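Local coordinates for protein amidohydrolase (Thermotoga maritima, PDB 3OOQ) that is an amidohydrolase that probably hydrolyses cyclic amides, perhaps with allantoinase activity, at residues P222-A236 and F245-I258. Sequence-based numbering, arbitrary orientation.
Sequences PARMHAHRADDILTA and FNLVIEHGTEAYKI
A beta-alpha-beta unit of the TIM-barrel amidohydrolase fold pairs strand 223-227 in parallel with strand 247-249, and Arg224 reaches across the pair to Glu250. The backbone ladder includes Val248 N to Ala223 O and Met225 N to Val248 O. Arg224 grips the carboxylate side-on with two nitrogens. Its NE gives to Glu250 OE1 at 2.6 Å, and NH2 gives to OE2 at 2.8 Å. Both oxygens are met on their syn sides, with the guanidinium and carboxylate planes 41° apart. Bends at chi2 (-63°) and chi3 (-59°) lay the arginine alongside Val248, whose CB lies 3.4 Å from NE. An alanine here would probably leave the buried Glu250 carboxylate without its countercharge, rob Ala62 O of the NH2 donor and take a neighbour from Val248. On the other face, SE of Met225, a selenomethionine, rests 3.6 Å from Leu247 CD1. Its CE meets the edge of the Phe245 ring, and SE also stands at that edge in a Met-aromatic contact.

Beyond the strands, His228 ND1 and Thr253 OG1 share a hydrogen bond of 2.6 Å. The His228 ring lies nearly parallel to that of His251 but barely overlaps it. His251 ND1 is bonded to Gly272 O. Glu254 OE1 accepts from Ala230 N (2.9 Å) at the start of the helix, and also from Gln100 of the second subunit. Ile233 packs the helix down, with CG2 3.6 Å from Ile249 CD1, and Ile258 CD1 touches both Ile233 CG2 and Leu234 CD2.

Strand 143-153 pairs with the other edge of strand 223-227. Val270 of strand 269-271 touches Arg224, Val248 and Glu250, while helix 230-243 packs against Leu247 and Ile249.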
# COMPACT_ATOMS: atom_id res chain seq x y z
N PRO F 222 -16.68 -23.95 -31.24
CA PRO F 222 -17.69 -23.23 -30.48
C PRO F 222 -17.10 -22.33 -29.38
O PRO F 222 -16.00 -22.57 -28.89
CB PRO F 222 -18.48 -24.35 -29.80
CG PRO F 222 -17.49 -25.48 -29.66
CD PRO F 222 -16.61 -25.38 -30.87
N ALA F 223 -17.89 -21.32 -28.99
CA ALA F 223 -17.73 -20.65 -27.72
C ALA F 223 -18.22 -21.58 -26.61
O ALA F 223 -19.28 -22.22 -26.73
CB ALA F 223 -18.53 -19.35 -27.70
N ARG F 224 -17.45 -21.64 -25.54
CA ARG F 224 -17.84 -22.39 -24.37
C ARG F 224 -18.10 -21.35 -23.28
O ARG F 224 -17.15 -20.79 -22.72
CB ARG F 224 -16.75 -23.40 -24.00
CG ARG F 224 -16.42 -24.44 -25.11
CD ARG F 224 -17.62 -25.35 -25.46
NE ARG F 224 -18.06 -26.08 -24.26
CZ ARG F 224 -17.69 -27.31 -23.92
NH1 ARG F 224 -16.89 -28.02 -24.72
NH2 ARG F 224 -18.10 -27.84 -22.78
N MSE F 225 -19.38 -21.11 -22.97
CA MSE F 225 -19.79 -19.92 -22.23
C MSE F 225 -20.31 -20.21 -20.83
O MSE F 225 -21.42 -20.72 -20.66
CB MSE F 225 -20.82 -19.12 -23.04
CG MSE F 225 -20.21 -18.61 -24.32
SE MSE F 225 -21.46 -17.73 -25.50
CE MSE F 225 -20.76 -15.93 -25.35
N HIS F 226 -19.48 -19.89 -19.84
CA HIS F 226 -19.73 -20.12 -18.42
C HIS F 226 -20.82 -19.15 -17.95
O HIS F 226 -20.61 -17.93 -18.03
CB HIS F 226 -18.40 -19.91 -17.63
CG HIS F 226 -18.55 -19.78 -16.14
ND1 HIS F 226 -19.07 -18.66 -15.52
CD2 HIS F 226 -18.18 -20.63 -15.15
CE1 HIS F 226 -19.04 -18.83 -14.21
NE2 HIS F 226 -18.52 -20.02 -13.95
N ALA F 227 -21.95 -19.68 -17.48
CA ALA F 227 -23.05 -18.86 -16.96
C ALA F 227 -23.95 -19.63 -16.02
O ALA F 227 -24.34 -20.76 -16.31
CB ALA F 227 -23.90 -18.25 -18.11
N HIS F 228 -24.33 -18.99 -14.91
CA HIS F 228 -25.16 -19.64 -13.90
C HIS F 228 -26.55 -19.04 -13.88
O HIS F 228 -27.52 -19.74 -14.11
CB HIS F 228 -24.51 -19.53 -12.50
CG HIS F 228 -23.25 -20.31 -12.36
ND1 HIS F 228 -23.23 -21.68 -12.25
CD2 HIS F 228 -21.95 -19.91 -12.32
CE1 HIS F 228 -21.98 -22.10 -12.14
NE2 HIS F 228 -21.18 -21.05 -12.18
N ARG F 229 -26.64 -17.74 -13.58
CA ARG F 229 -27.92 -17.07 -13.46
C ARG F 229 -28.63 -16.98 -14.82
O ARG F 229 -27.97 -16.84 -15.85
CB ARG F 229 -27.74 -15.69 -12.82
CG ARG F 229 -28.96 -15.20 -12.05
CD ARG F 229 -28.65 -13.95 -11.23
NE ARG F 229 -28.40 -12.81 -12.11
CZ ARG F 229 -28.08 -11.58 -11.70
NH1 ARG F 229 -27.95 -11.32 -10.40
NH2 ARG F 229 -27.89 -10.62 -12.60
N ALA F 230 -29.95 -17.09 -14.84
CA ALA F 230 -30.70 -17.20 -16.11
C ALA F 230 -30.40 -16.04 -17.07
O ALA F 230 -30.24 -16.25 -18.28
CB ALA F 230 -32.24 -17.31 -15.84
N ASP F 231 -30.31 -14.82 -16.52
CA ASP F 231 -30.01 -13.64 -17.34
C ASP F 231 -28.62 -13.68 -18.00
O ASP F 231 -28.48 -13.22 -19.13
CB ASP F 231 -30.23 -12.32 -16.57
CG ASP F 231 -29.36 -12.20 -15.30
OD1 ASP F 231 -29.14 -13.21 -14.63
OD2 ASP F 231 -28.91 -11.09 -14.98
N ASP F 232 -27.62 -14.22 -17.30
CA ASP F 232 -26.28 -14.36 -17.87
C ASP F 232 -26.25 -15.38 -19.00
O ASP F 232 -25.53 -15.19 -19.97
CB ASP F 232 -25.24 -14.77 -16.83
CG ASP F 232 -24.92 -13.65 -15.85
OD1 ASP F 232 -24.74 -12.49 -16.28
OD2 ASP F 232 -24.91 -13.95 -14.63
N ILE F 233 -27.00 -16.48 -18.85
CA ILE F 233 -27.17 -17.46 -19.94
C ILE F 233 -27.76 -16.79 -21.18
O ILE F 233 -27.28 -16.97 -22.29
CB ILE F 233 -28.05 -18.68 -19.51
CG1 ILE F 233 -27.46 -19.42 -18.30
CG2 ILE F 233 -28.22 -19.65 -20.67
CD1 ILE F 233 -28.50 -20.28 -17.52
N LEU F 234 -28.79 -15.98 -20.98
CA LEU F 234 -29.47 -15.30 -22.10
C LEU F 234 -28.56 -14.25 -22.73
O LEU F 234 -28.57 -14.09 -23.94
CB LEU F 234 -30.79 -14.68 -21.64
CG LEU F 234 -31.86 -15.68 -21.21
CD1 LEU F 234 -32.92 -14.96 -20.36
CD2 LEU F 234 -32.52 -16.35 -22.42
N THR F 235 -27.76 -13.57 -21.92
CA THR F 235 -26.77 -12.61 -22.43
C THR F 235 -25.75 -13.33 -23.31
O THR F 235 -25.41 -12.86 -24.39
CB THR F 235 -26.03 -11.87 -21.27
OG1 THR F 235 -26.97 -11.08 -20.55
CG2 THR F 235 -24.92 -10.95 -21.79
N ALA F 236 -25.24 -14.46 -22.83
CA ALA F 236 -24.32 -15.27 -23.61
C ALA F 236 -24.93 -15.62 -24.99
O ALA F 236 -24.27 -15.47 -26.03
CB ALA F 236 -23.96 -16.53 -22.84
N PHE F 245 -21.94 -16.88 -33.90
CA PHE F 245 -21.11 -18.04 -33.58
C PHE F 245 -21.86 -19.15 -32.82
O PHE F 245 -22.94 -18.93 -32.27
CB PHE F 245 -19.78 -17.65 -32.90
CG PHE F 245 -19.93 -16.83 -31.62
CD1 PHE F 245 -20.18 -17.46 -30.40
CD2 PHE F 245 -19.71 -15.46 -31.62
CE1 PHE F 245 -20.25 -16.73 -29.22
CE2 PHE F 245 -19.78 -14.72 -30.43
CZ PHE F 245 -20.04 -15.36 -29.24
N ASN F 246 -21.28 -20.36 -32.83
CA ASN F 246 -21.82 -21.49 -32.07
C ASN F 246 -21.46 -21.42 -30.61
O ASN F 246 -20.35 -21.01 -30.28
CB ASN F 246 -21.32 -22.81 -32.64
CG ASN F 246 -21.81 -23.06 -34.05
OD1 ASN F 246 -22.92 -22.73 -34.36
ND2 ASN F 246 -20.96 -23.61 -34.91
N LEU F 247 -22.38 -21.85 -29.76
CA LEU F 247 -22.11 -21.84 -28.33
C LEU F 247 -22.53 -23.10 -27.62
O LEU F 247 -23.43 -23.82 -28.06
CB LEU F 247 -22.74 -20.62 -27.63
CG LEU F 247 -24.20 -20.62 -27.16
CD1 LEU F 247 -24.43 -19.72 -25.97
CD2 LEU F 247 -25.12 -20.19 -28.28
N VAL F 248 -21.87 -23.33 -26.50
CA VAL F 248 -22.28 -24.28 -25.49
C VAL F 248 -22.37 -23.47 -24.20
O VAL F 248 -21.53 -22.62 -23.93
CB VAL F 248 -21.22 -25.42 -25.35
CG1 VAL F 248 -21.58 -26.38 -24.25
CG2 VAL F 248 -21.04 -26.19 -26.69
N ILE F 249 -23.38 -23.74 -23.39
CA ILE F 249 -23.48 -23.13 -22.07
C ILE F 249 -22.82 -24.05 -21.04
O ILE F 249 -23.15 -25.24 -20.99
CB ILE F 249 -24.94 -22.90 -21.69
CG1 ILE F 249 -25.63 -21.92 -22.66
CG2 ILE F 249 -25.05 -22.43 -20.25
CD1 ILE F 249 -25.18 -20.44 -22.48
N GLU F 250 -21.89 -23.51 -20.26
CA GLU F 250 -21.23 -24.27 -19.19
C GLU F 250 -21.92 -24.01 -17.86
O GLU F 250 -22.21 -22.86 -17.53
CB GLU F 250 -19.74 -23.91 -19.05
CG GLU F 250 -18.97 -23.70 -20.33
CD GLU F 250 -19.06 -24.88 -21.29
OE1 GLU F 250 -19.19 -24.62 -22.50
OE2 GLU F 250 -19.01 -26.06 -20.83
N HIS F 251 -22.12 -25.08 -17.09
CA HIS F 251 -22.85 -25.08 -15.81
C HIS F 251 -24.36 -24.86 -16.00
O HIS F 251 -25.16 -25.75 -15.67
CB HIS F 251 -22.28 -24.09 -14.79
CG HIS F 251 -20.78 -24.07 -14.74
ND1 HIS F 251 -20.04 -25.14 -14.26
CD2 HIS F 251 -19.89 -23.12 -15.10
CE1 HIS F 251 -18.76 -24.84 -14.33
NE2 HIS F 251 -18.63 -23.62 -14.83
N GLY F 252 -24.74 -23.69 -16.51
CA GLY F 252 -26.15 -23.39 -16.81
C GLY F 252 -27.06 -23.67 -15.62
O GLY F 252 -28.15 -24.23 -15.76
N THR F 253 -26.60 -23.25 -14.45
CA THR F 253 -27.28 -23.53 -13.18
C THR F 253 -28.79 -23.26 -13.22
O THR F 253 -29.57 -24.07 -12.73
CB THR F 253 -26.58 -22.76 -12.05
OG1 THR F 253 -25.26 -23.30 -11.88
CG2 THR F 253 -27.32 -22.89 -10.73
N GLU F 254 -29.19 -22.14 -13.84
CA GLU F 254 -30.60 -21.77 -13.95
C GLU F 254 -31.20 -22.02 -15.33
O GLU F 254 -32.27 -21.47 -15.64
CB GLU F 254 -30.81 -20.31 -13.52
CG GLU F 254 -30.45 -20.07 -12.06
CD GLU F 254 -30.93 -18.72 -11.55
OE1 GLU F 254 -31.27 -17.83 -12.36
OE2 GLU F 254 -30.98 -18.58 -10.31
N ALA F 255 -30.53 -22.85 -16.14
CA ALA F 255 -31.02 -23.19 -17.49
C ALA F 255 -32.44 -23.76 -17.46
O ALA F 255 -33.22 -23.56 -18.40
CB ALA F 255 -30.05 -24.16 -18.20
N TYR F 256 -32.78 -24.43 -16.36
CA TYR F 256 -34.09 -25.03 -16.21
C TYR F 256 -35.22 -23.99 -16.22
O TYR F 256 -36.36 -24.30 -16.59
CB TYR F 256 -34.15 -25.93 -14.97
CG TYR F 256 -34.16 -25.20 -13.63
CD1 TYR F 256 -35.35 -24.71 -13.08
CD2 TYR F 256 -32.98 -25.03 -12.91
CE1 TYR F 256 -35.36 -24.05 -11.84
CE2 TYR F 256 -32.97 -24.38 -11.67
CZ TYR F 256 -34.16 -23.89 -11.15
OH TYR F 256 -34.14 -23.26 -9.92
N LYS F 257 -34.91 -22.76 -15.83
CA LYS F 257 -35.90 -21.69 -15.86
C LYS F 257 -36.18 -21.24 -17.29
O LYS F 257 -37.21 -20.65 -17.55
CB LYS F 257 -35.46 -20.51 -14.98
CG LYS F 257 -35.17 -20.88 -13.54
CD LYS F 257 -34.69 -19.69 -12.73
CE LYS F 257 -34.62 -20.05 -11.26
NZ LYS F 257 -34.09 -18.93 -10.42
N ILE F 258 -35.29 -21.52 -18.22
CA ILE F 258 -35.48 -21.06 -19.60
C ILE F 258 -35.26 -22.19 -20.58
O ILE F 258 -34.81 -21.98 -21.71
CB ILE F 258 -34.52 -19.88 -19.92
CG1 ILE F 258 -33.07 -20.28 -19.65
CG2 ILE F 258 -34.92 -18.64 -19.10
CD1 ILE F 258 -32.01 -19.38 -20.28